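Local coordinates for protein alpha-glucosidase (Bacteroides thetaiotaomicron, PDB 5XFM) that probably hydrolyses beta-L-arabinopyranosides and alpha-galactosides as a bifunctional, calcium-binding enzyme of glycoside hydrolase family 97, at residues Glu24-Ala29 against Tyr40-Asn45; Thr48-Ser53 against Gly205-Ser210; Gly297-Ile302 against Leu330-Trp335. The protein carries 1 engineered substitution. One frame throughout, in Å; residues are numbered along the deposited sequence.

Contact 1. Residues Glu24-Ala29 against Tyr40-Asn45; sequences EKLQLA and YSVSYN
Tyr44 carries CG anti to its backbone N (chi1 -168°), which lays the phenol ring under Lys25 CB; this carbon sits over one face, 4.2 Å from the centroid and offset toward the rim, a CH-pi contact. Lys25 turns CG beside its own N (chi1 -66°), and so brings it to 3.4 Å from Asn45 OD1, the two side chains running alongside and pointing the same way. Further out, Lys25 CD reaches Tyr44 OH at 3.6 Å. The Leu26 and Tyr44 side chains cross at about a right angle, Leu26 CB 3.9 Å from Tyr44 CD2, and Leu26 CD2 touches Val42 CG1. An alanine in place of Tyr44 would probably leave Lys25 CB without its ring and open a gap beside Leu26. Paired backbone bonds join Gln27 with Ser43 and Ala29 with Ser41. Asn45 N also binds Lys25 O, and a water donates to that carbonyl (2.8 Å from Lys25 O) while bonding Ser43 OG. The result is an antiparallel beta hairpin of strands 26-31 and 39-44, flanked in its sheet by strands 17-20 and 47-59, with Leu26 and Tyr44 resting on Val265 of strand 256-266 in the facing sheet.

Contact 2. Residues Thr48-Ser53 against Gly205-Ser210; sequences TMLEKS and GWVLVS
Met49 ends against backbone: its methyl CE lies 3.8 Å from Trp206 N and 4.0 Å from Gly205 C, where residues 205-210 enter strand 206-212. The side chain folds to get there, bent at chi2 (-63°), which places SD, and again at chi3 (-77°), which places CE. Gly205 has two reasons to lack a beta carbon. Its backbone angles would by themselves jam one against the preceding carbonyl oxygen; separately, such a carbon would stand only 3.4 Å from Met49 CE. Nearer its root, Met49 touches a side chain, with CB 4.1 Å from Val207 CG2. Val207 is shared, for Leu50 comes in obliquely and sets CD1 against both of its methyls, 4.0 Å from Val207 CG1 and equally far from CG2. Met49 and Leu50 form a classic beta bulge opposite Val42, which probably helps two consecutive side chains to reach Val207. The bulge interrupts strand 47-59, and strand 206-212 belongs to the other large antiparallel sheet, so the contact bridges the two layers of the N-terminal beta-sandwich, consistent with the galactose mutarotase-like fold of this domain. The side-chain contacts are apolar, and the segments share no polar bond. Strand 256-266, next to 206-212 in its sheet, adds to the packing: Ile263 touches both Leu50 and Val207, and Val265 touches Met49. The Trp206 side chain starts off away from the bulge and meets Tyr563 edge-to-face. Past the bulge the chain turns polar, and Ser53 OG donates to Glu51 O at 2.7 Å while also being hydrogen-bonded to Arg147 N.

Contact 3. Residues Gly297-Ile302 against Leu330-Trp335; sequences GTWSWI and LIDNWW
The Trp299 indole is clasped on both faces, by Leu330 CD2 on one and Ile302 CB on the other. Leucine and indole run side by side, pointing the same way, and the methyl stands 3.5 Å from the centroid of the five-membered ring in a CH-pi contact. At the ring's edge NE1 donates to Asp332 OD2 over 2.7 Å, close to the indole plane and on the anti side of the carboxylate; the two planes lie 22° apart. Trp301 crosses the same aspartate obliquely, its CB 3.5 Å from Asp332 CB, with OD1 above the rim of one ring face. The Asn333 amide stands perpendicular to that indole. Leu330 N bonds Thr298 O directly, while two waters reach Leu330 O, one from Ser300 N, the other from Ser300 OG, which also bonds Gln314. Here strands 295-299 and 328-331, parallel neighbours in the TIM-barrel domain, part at their C-terminal ends, where TIM barrels carry their active sites. The Trp301 side chain, about 7 Å from the calcium ion, packs on Glu458, one of the metal's ligands, and its NE1 bonds Asp306. Asp332 OD1 accepts Asn333 N at 2.8 Å; with an N-H of these segments on each oxygen, and Lys401 as a long, weak ion-pair partner of OD2, the buried carboxylate is probably held against rotation, and Trp299, contacted on both faces and bonded at its N-H, is likely to have little freedom to turn.

Contacts 1 and 2 adjoin in the N-terminal domain, centres 9 Å apart: strands 39-44 and 47-59 are sheet neighbours, with Tyr40 O a probable hydrogen-bond partner of Ser53 N. Contact 1 binds strands within that sheet, partly buried, and its backbone ladder runs out to exposed Lys25 and Asn45. Contact 2 is fully buried between two sheets and relies on apolar side chains, one of them set against backbone. Contact 3 lies across the chain's centre in the TIM-barrel domain, about 24 Å from contact 2 between nearest atoms. Also buried, it nevertheless combines apolar packing with a carboxylate, an indole N-H and bridging waters, at the C-terminal ends of the barrel strands, where such barrels carry their active sites.

Contact 1. Residues Glu24-Ala29 against Tyr40-Asn45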
loop_
_atom_site.group_PDB
_atom_site.type_symbol
_atom_site.label_atom_id
_atom_site.label_comp_id
_atom_site.label_asym_id
_atom_site.label_seq_id
_atom_site.Cartn_x
_atom_site.Cartn_y
_atom_site.Cartn_z
ATOM N N GLU A 24 -16.798 17.259 14.411
ATOM C CA GLU A 24 -16.389 18.660 14.275
ATOM C C GLU A 24 -14.953 18.979 14.700
ATOM O O GLU A 24 -14.561 20.146 14.708
ATOM C CB GLU A 24 -17.356 19.553 15.060
ATOM C CG GLU A 24 -18.779 19.531 14.531
ATOM C CD GLU A 24 -19.700 20.457 15.297
ATOM O OE1 GLU A 24 -19.275 21.589 15.613
ATOM O OE2 GLU A 24 -20.855 20.059 15.562
ATOM N N LYS A 25 -14.150 17.960 14.990
ATOM C CA LYS A 25 -12.745 18.192 15.348
ATOM C C LYS A 25 -11.937 18.599 14.127
ATOM O O LYS A 25 -11.084 19.482 14.193
ATOM C CB LYS A 25 -12.120 16.946 15.982
ATOM C CG LYS A 25 -12.711 16.563 17.322
ATOM C CD LYS A 25 -11.908 15.459 17.995
ATOM C CE LYS A 25 -12.783 14.660 18.949
ATOM N NZ LYS A 25 -12.029 13.602 19.674
ATOM N N LEU A 26 -12.212 17.939 13.012
ATOM C CA LEU A 26 -11.536 18.235 11.766
ATOM C C LEU A 26 -12.329 19.309 11.029
ATOM O O LEU A 26 -13.533 19.160 10.812
ATOM C CB LEU A 26 -11.396 16.959 10.930
ATOM C CG LEU A 26 -10.361 16.831 9.805
ATOM C CD1 LEU A 26 -10.556 15.495 9.100
ATOM C CD2 LEU A 26 -10.389 17.977 8.804
ATOM N N GLN A 27 -11.664 20.401 10.666
ATOM C CA GLN A 27 -12.326 21.472 9.928
ATOM C C GLN A 27 -11.529 21.876 8.691
ATOM O O GLN A 27 -10.309 21.996 8.733
ATOM C CB GLN A 27 -12.572 22.685 10.834
ATOM C CG GLN A 27 -13.474 22.367 12.024
ATOM C CD GLN A 27 -13.859 23.590 12.833
ATOM O OE1 GLN A 27 -13.731 24.725 12.368
ATOM N NE2 GLN A 27 -14.359 23.363 14.045
ATOM N N LEU A 28 -12.236 22.057 7.581
ATOM C CA LEU A 28 -11.626 22.466 6.324
ATOM C C LEU A 28 -12.265 23.771 5.858
ATOM O O LEU A 28 -13.488 23.878 5.795
ATOM C CB LEU A 28 -11.796 21.370 5.261
ATOM C CG LEU A 28 -11.181 21.625 3.880
ATOM C CD1 LEU A 28 -10.632 20.336 3.319
ATOM C CD2 LEU A 28 -12.175 22.231 2.902
ATOM N N ALA A 29 -11.440 24.754 5.518
ATOM C CA ALA A 29 -11.952 26.050 5.090
ATOM C C ALA A 29 -11.549 26.354 3.656
ATOM O O ALA A 29 -10.442 26.030 3.234
ATOM C CB ALA A 29 -11.465 27.139 6.020
ATOM N N TYR A 40 -7.314 26.114 0.182
ATOM C CA TYR A 40 -8.040 25.566 1.318
ATOM C C TYR A 40 -7.087 25.488 2.501
ATOM O O TYR A 40 -5.878 25.606 2.328
ATOM C CB TYR A 40 -8.615 24.186 0.990
ATOM C CG TYR A 40 -7.563 23.109 0.863
ATOM C CD1 TYR A 40 -6.794 23.004 -0.288
ATOM C CD2 TYR A 40 -7.344 22.192 1.885
ATOM C CE1 TYR A 40 -5.830 22.028 -0.419
ATOM C CE2 TYR A 40 -6.381 21.210 1.762
ATOM C CZ TYR A 40 -5.628 21.135 0.608
ATOM O OH TYR A 40 -4.665 20.167 0.474
ATOM N N SER A 41 -7.625 25.327 3.703
ATOM C CA SER A 41 -6.785 25.093 4.875
ATOM C C SER A 41 -7.453 24.077 5.793
ATOM O O SER A 41 -8.669 23.896 5.751
ATOM C CB SER A 41 -6.508 26.391 5.633
ATOM O OG SER A 41 -7.686 26.876 6.248
ATOM N N VAL A 42 -6.650 23.394 6.600
ATOM C CA VAL A 42 -7.155 22.332 7.460
ATOM C C VAL A 42 -6.715 22.486 8.906
ATOM O O VAL A 42 -5.539 22.706 9.195
ATOM C CB VAL A 42 -6.710 20.942 6.951
ATOM C CG1 VAL A 42 -7.156 19.840 7.910
ATOM C CG2 VAL A 42 -7.248 20.698 5.551
ATOM N N SER A 43 -7.672 22.359 9.816
ATOM C CA SER A 43 -7.382 22.395 11.240
ATOM C C SER A 43 -7.923 21.155 11.943
ATOM O O SER A 43 -8.891 20.544 11.482
ATOM C CB SER A 43 -7.968 23.666 11.858
ATOM O OG SER A 43 -9.335 23.487 12.190
ATOM N N TYR A 44 -7.292 20.781 13.053
ATOM C CA TYR A 44 -7.769 19.678 13.880
ATOM C C TYR A 44 -7.672 20.067 15.346
ATOM O O TYR A 44 -6.597 20.436 15.814
ATOM C CB TYR A 44 -6.969 18.398 13.621
ATOM C CG TYR A 44 -7.617 17.177 14.234
ATOM C CD1 TYR A 44 -7.327 16.787 15.536
ATOM C CD2 TYR A 44 -8.546 16.432 13.518
ATOM C CE1 TYR A 44 -7.933 15.677 16.101
ATOM C CE2 TYR A 44 -9.152 15.330 14.071
ATOM C CZ TYR A 44 -8.846 14.954 15.361
ATOM O OH TYR A 44 -9.465 13.847 15.902
ATOM N N ASN A 45 -8.788 19.949 16.068
ATOM C CA ASN A 45 -8.917 20.485 17.428
ATOM C C ASN A 45 -8.393 21.910 17.591
ATOM O O ASN A 45 -7.810 22.250 18.619
ATOM C CB ASN A 45 -8.211 19.572 18.436
ATOM C CG ASN A 45 -9.056 18.383 18.835
ATOM O OD1 ASN A 45 -10.282 18.413 18.726
ATOM N ND2 ASN A 45 -8.405 17.325 19.303
HETATM O O HOH W 1 -10.335 22.190 14.361
#

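Contact 2. Residues Thr48-Ser53 against Gly205-Ser210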
loop_
_atom_site.group_PDB
_atom_site.type_symbol
_atom_site.label_atom_id
_atom_site.label_comp_id
_atom_site.label_asym_id
_atom_site.label_seq_id
_atom_site.Cartn_x
_atom_site.Cartn_y
_atom_site.Cartn_z
ATOM N N THR A 48 -3.784 24.400 13.537
ATOM C CA THR A 48 -3.528 24.392 12.105
ATOM C C THR A 48 -2.721 23.151 11.735
ATOM O O THR A 48 -1.634 22.917 12.277
ATOM C CB THR A 48 -2.758 25.659 11.655
ATOM O OG1 THR A 48 -3.437 26.834 12.114
ATOM C CG2 THR A 48 -2.637 25.708 10.135
ATOM N N MET A 49 -3.252 22.366 10.803
ATOM C CA MET A 49 -2.591 21.147 10.355
ATOM C C MET A 49 -2.117 21.318 8.919
ATOM O O MET A 49 -1.015 20.899 8.553
ATOM C CB MET A 49 -3.540 19.960 10.481
ATOM C CG MET A 49 -4.107 19.798 11.877
ATOM S SD MET A 49 -2.810 19.466 13.078
ATOM C CE MET A 49 -2.479 17.741 12.729
ATOM N N LEU A 50 -2.961 21.940 8.103
ATOM C CA LEU A 50 -2.528 22.408 6.797
ATOM C C LEU A 50 -2.827 23.886 6.711
ATOM O O LEU A 50 -3.940 24.314 7.003
ATOM C CB LEU A 50 -3.246 21.672 5.662
ATOM C CG LEU A 50 -2.756 20.289 5.233
ATOM C CD1 LEU A 50 -3.308 19.234 6.173
ATOM C CD2 LEU A 50 -3.196 20.007 3.801
ATOM N N GLU A 51 -1.827 24.674 6.349
ATOM C CA GLU A 51 -2.072 26.072 6.067
ATOM C C GLU A 51 -2.660 26.209 4.673
ATOM O O GLU A 51 -2.940 25.212 4.003
ATOM C CB GLU A 51 -0.808 26.908 6.246
ATOM C CG GLU A 51 -0.268 26.810 7.666
ATOM C CD GLU A 51 0.912 27.703 7.913
ATOM O OE1 GLU A 51 1.840 27.706 7.082
ATOM O OE2 GLU A 51 0.881 28.443 8.917
ATOM N N LYS A 52 -2.856 27.447 4.247
ATOM C CA LYS A 52 -3.480 27.719 2.967
ATOM C C LYS A 52 -2.749 27.009 1.829
ATOM O O LYS A 52 -1.595 27.308 1.506
ATOM C CB LYS A 52 -3.524 29.223 2.764
ATOM C CG LYS A 52 -4.515 29.873 3.726
ATOM C CD LYS A 52 -4.530 31.368 3.601
ATOM C CE LYS A 52 -4.938 31.773 2.218
ATOM N NZ LYS A 52 -5.721 33.037 2.245
ATOM N N SER A 53 -3.451 26.043 1.246
ATOM C CA SER A 53 -2.890 25.123 0.261
ATOM C C SER A 53 -3.602 25.286 -1.072
ATOM O O SER A 53 -4.825 25.355 -1.115
ATOM C CB SER A 53 -3.023 23.679 0.747
ATOM O OG SER A 53 -2.376 23.485 1.993
ATOM N N GLY A 205 0.143 16.738 16.253
ATOM C CA GLY A 205 -0.330 15.538 15.581
ATOM C C GLY A 205 0.269 15.176 14.228
ATOM O O GLY A 205 1.443 15.413 13.972
ATOM N N TRP A 206 -0.544 14.555 13.376
ATOM C CA TRP A 206 -0.046 13.921 12.163
ATOM C C TRP A 206 -0.942 14.128 10.942
ATOM O O TRP A 206 -2.173 14.204 11.049
ATOM C CB TRP A 206 0.137 12.415 12.400
ATOM C CG TRP A 206 0.997 12.071 13.586
ATOM C CD1 TRP A 206 0.608 12.003 14.894
ATOM C CD2 TRP A 206 2.398 11.763 13.568
ATOM N NE1 TRP A 206 1.675 11.661 15.688
ATOM C CE2 TRP A 206 2.785 11.507 14.898
ATOM C CE3 TRP A 206 3.359 11.669 12.554
ATOM C CZ2 TRP A 206 4.099 11.168 15.242
ATOM C CZ3 TRP A 206 4.659 11.331 12.895
ATOM C CH2 TRP A 206 5.016 11.087 14.230
ATOM N N VAL A 207 -0.302 14.177 9.778
ATOM C CA VAL A 207 -0.991 14.260 8.495
ATOM C C VAL A 207 -0.417 13.259 7.473
ATOM O O VAL A 207 0.781 13.203 7.269
ATOM C CB VAL A 207 -0.898 15.672 7.907
ATOM C CG1 VAL A 207 -1.453 15.694 6.486
ATOM C CG2 VAL A 207 -1.630 16.681 8.802
ATOM N N LEU A 208 -1.275 12.462 6.847
ATOM C CA LEU A 208 -0.870 11.577 5.758
ATOM C C LEU A 208 -1.529 11.984 4.441
ATOM O O LEU A 208 -2.756 11.969 4.320
ATOM C CB LEU A 208 -1.233 10.134 6.080
ATOM C CG LEU A 208 -0.801 9.086 5.051
ATOM C CD1 LEU A 208 0.708 8.806 5.101
ATOM C CD2 LEU A 208 -1.614 7.809 5.214
ATOM N N VAL A 209 -0.712 12.346 3.461
ATOM C CA VAL A 209 -1.194 12.765 2.145
ATOM C C VAL A 209 -1.111 11.618 1.141
ATOM O O VAL A 209 -0.062 10.991 0.996
ATOM C CB VAL A 209 -0.382 13.969 1.620
ATOM C CG1 VAL A 209 -0.729 14.283 0.182
ATOM C CG2 VAL A 209 -0.599 15.186 2.520
ATOM N N SER A 210 -2.213 11.325 0.458
ATOM C CA SER A 210 -2.177 10.296 -0.578
ATOM C C SER A 210 -3.206 10.566 -1.669
ATOM O O SER A 210 -3.716 11.674 -1.785
ATOM C CB SER A 210 -2.403 8.912 0.028
ATOM O OG SER A 210 -1.917 7.900 -0.838
#

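Contact 3. Residues Gly297-Ile302 against Leu330-Trp335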
loop_
_atom_site.group_PDB
_atom_site.type_symbol
_atom_site.label_atom_id
_atom_site.label_comp_id
_atom_site.label_asym_id
_atom_site.label_seq_id
_atom_site.Cartn_x
_atom_site.Cartn_y
_atom_site.Cartn_z
ATOM N N GLY A 297 1.284 -18.831 0.750
ATOM C CA GLY A 297 2.046 -19.482 -0.293
ATOM C C GLY A 297 3.468 -19.789 0.124
ATOM O O GLY A 297 4.028 -19.137 1.006
ATOM N N THR A 298 4.037 -20.826 -0.478
ATOM C CA THR A 298 5.470 -21.052 -0.385
ATOM C C THR A 298 6.126 -20.483 -1.638
ATOM O O THR A 298 5.502 -20.392 -2.697
ATOM C CB THR A 298 5.819 -22.537 -0.216
ATOM O OG1 THR A 298 5.235 -23.289 -1.284
ATOM C CG2 THR A 298 5.286 -23.052 1.111
ATOM N N TRP A 299 7.395 -20.124 -1.524
ATOM C CA TRP A 299 8.017 -19.276 -2.521
ATOM C C TRP A 299 9.505 -19.573 -2.570
ATOM O O TRP A 299 10.256 -19.128 -1.701
ATOM C CB TRP A 299 7.754 -17.805 -2.174
ATOM C CG TRP A 299 8.283 -16.803 -3.152
ATOM C CD1 TRP A 299 8.494 -16.986 -4.490
ATOM C CD2 TRP A 299 8.639 -15.444 -2.870
ATOM N NE1 TRP A 299 8.972 -15.825 -5.056
ATOM C CE2 TRP A 299 9.071 -14.864 -4.082
ATOM C CE3 TRP A 299 8.642 -14.665 -1.707
ATOM C CZ2 TRP A 299 9.495 -13.535 -4.166
ATOM C CZ3 TRP A 299 9.075 -13.348 -1.790
ATOM C CH2 TRP A 299 9.489 -12.795 -3.013
ATOM N N SER A 300 9.916 -20.363 -3.558
ATOM C CA SER A 300 11.295 -20.841 -3.632
ATOM C C SER A 300 12.305 -19.739 -3.967
ATOM O O SER A 300 13.405 -19.712 -3.414
ATOM C CB SER A 300 11.402 -21.996 -4.649
ATOM O OG SER A 300 11.431 -21.542 -5.993
ATOM N N TRP A 301 11.932 -18.823 -4.854
ATOM C CA TRP A 301 12.891 -17.850 -5.373
ATOM C C TRP A 301 13.456 -16.887 -4.322
ATOM O O TRP A 301 14.567 -16.413 -4.472
ATOM C CB TRP A 301 12.269 -17.034 -6.512
ATOM C CG TRP A 301 13.208 -16.002 -7.058
ATOM C CD1 TRP A 301 14.109 -16.159 -8.074
ATOM C CD2 TRP A 301 13.362 -14.657 -6.591
ATOM N NE1 TRP A 301 14.806 -14.989 -8.276
ATOM C CE2 TRP A 301 14.366 -14.054 -7.375
ATOM C CE3 TRP A 301 12.747 -13.905 -5.584
ATOM C CZ2 TRP A 301 14.765 -12.730 -7.186
ATOM C CZ3 TRP A 301 13.143 -12.594 -5.400
ATOM C CH2 TRP A 301 14.141 -12.019 -6.197
ATOM N N ILE A 302 12.689 -16.534 -3.298
ATOM C CA ILE A 302 13.184 -15.524 -2.358
ATOM C C ILE A 302 14.510 -15.961 -1.696
ATOM O O ILE A 302 15.478 -15.199 -1.678
ATOM C CB ILE A 302 12.124 -15.162 -1.281
ATOM C CG1 ILE A 302 12.694 -14.147 -0.291
ATOM C CG2 ILE A 302 11.592 -16.393 -0.554
ATOM C CD1 ILE A 302 13.162 -12.870 -0.939
ATOM N N LEU A 330 4.015 -20.220 -5.142
ATOM C CA LEU A 330 4.376 -19.246 -6.168
ATOM C C LEU A 330 5.607 -19.695 -6.947
ATOM O O LEU A 330 6.668 -19.908 -6.367
ATOM C CB LEU A 330 4.635 -17.875 -5.539
ATOM C CG LEU A 330 5.346 -16.842 -6.424
ATOM C CD1 LEU A 330 4.549 -16.522 -7.694
ATOM C CD2 LEU A 330 5.642 -15.571 -5.634
ATOM N N ILE A 331 5.453 -19.863 -8.257
ATOM C CA ILE A 331 6.581 -20.183 -9.126
ATOM C C ILE A 331 7.036 -18.905 -9.828
ATOM O O ILE A 331 6.255 -18.276 -10.543
ATOM C CB ILE A 331 6.217 -21.274 -10.155
ATOM C CG1 ILE A 331 5.747 -22.545 -9.433
ATOM C CG2 ILE A 331 7.401 -21.569 -11.067
ATOM C CD1 ILE A 331 5.426 -23.714 -10.364
ATOM N N ASP A 332 8.298 -18.525 -9.627
ATOM C CA ASP A 332 8.755 -17.181 -9.983
ATOM C C ASP A 332 9.352 -17.130 -11.394
ATOM O O ASP A 332 9.114 -18.029 -12.200
ATOM C CB ASP A 332 9.767 -16.686 -8.948
ATOM C CG ASP A 332 9.620 -15.193 -8.645
ATOM O OD1 ASP A 332 10.042 -14.337 -9.456
ATOM O OD2 ASP A 332 9.077 -14.880 -7.568
ATOM N N ASN A 333 10.116 -16.076 -11.690
ATOM C CA ASN A 333 10.652 -15.840 -13.037
ATOM C C ASN A 333 11.480 -16.996 -13.623
ATOM O O ASN A 333 11.983 -17.830 -12.880
ATOM C CB ASN A 333 11.512 -14.574 -13.039
ATOM C CG ASN A 333 12.653 -14.633 -12.029
ATOM O OD1 ASN A 333 13.018 -15.699 -11.533
ATOM N ND2 ASN A 333 13.228 -13.480 -11.736
ATOM N N TRP A 334 11.589 -17.003 -14.956
ATOM C CA TRP A 334 12.291 -17.996 -15.791
ATOM C C TRP A 334 11.556 -19.322 -16.017
ATOM O O TRP A 334 12.064 -20.176 -16.747
ATOM C CB TRP A 334 13.688 -18.331 -15.242
ATOM C CG TRP A 334 14.634 -17.183 -15.176
ATOM C CD1 TRP A 334 15.147 -16.608 -14.047
ATOM C CD2 TRP A 334 15.175 -16.451 -16.280
ATOM N NE1 TRP A 334 15.983 -15.573 -14.382
ATOM C CE2 TRP A 334 16.016 -15.452 -15.746
ATOM C CE3 TRP A 334 15.032 -16.543 -17.666
ATOM C CZ2 TRP A 334 16.713 -14.552 -16.551
ATOM C CZ3 TRP A 334 15.724 -15.645 -18.466
ATOM C CH2 TRP A 334 16.553 -14.661 -17.904
ATOM N N TRP A 335 10.385 -19.513 -15.416
ATOM C CA TRP A 335 9.749 -20.835 -15.467
ATOM C C TRP A 335 9.350 -21.277 -16.878
ATOM O O TRP A 335 9.377 -22.470 -17.194
ATOM C CB TRP A 335 8.518 -20.892 -14.551
ATOM C CG TRP A 335 7.346 -20.052 -14.975
ATOM C CD1 TRP A 335 7.003 -18.820 -14.490
ATOM C CD2 TRP A 335 6.336 -20.394 -15.940
ATOM N NE1 TRP A 335 5.861 -18.371 -15.104
ATOM C CE2 TRP A 335 5.432 -19.317 -15.997
ATOM C CE3 TRP A 335 6.119 -21.500 -16.768
ATOM C CZ2 TRP A 335 4.328 -19.313 -16.847
ATOM C CZ3 TRP A 335 5.026 -21.493 -17.615
ATOM C CH2 TRP A 335 4.144 -20.406 -17.648
HETATM O O HOH W 2 9.450 -19.780 -6.707
HETATM O O HOH W 3 7.963 -22.207 -5.190
#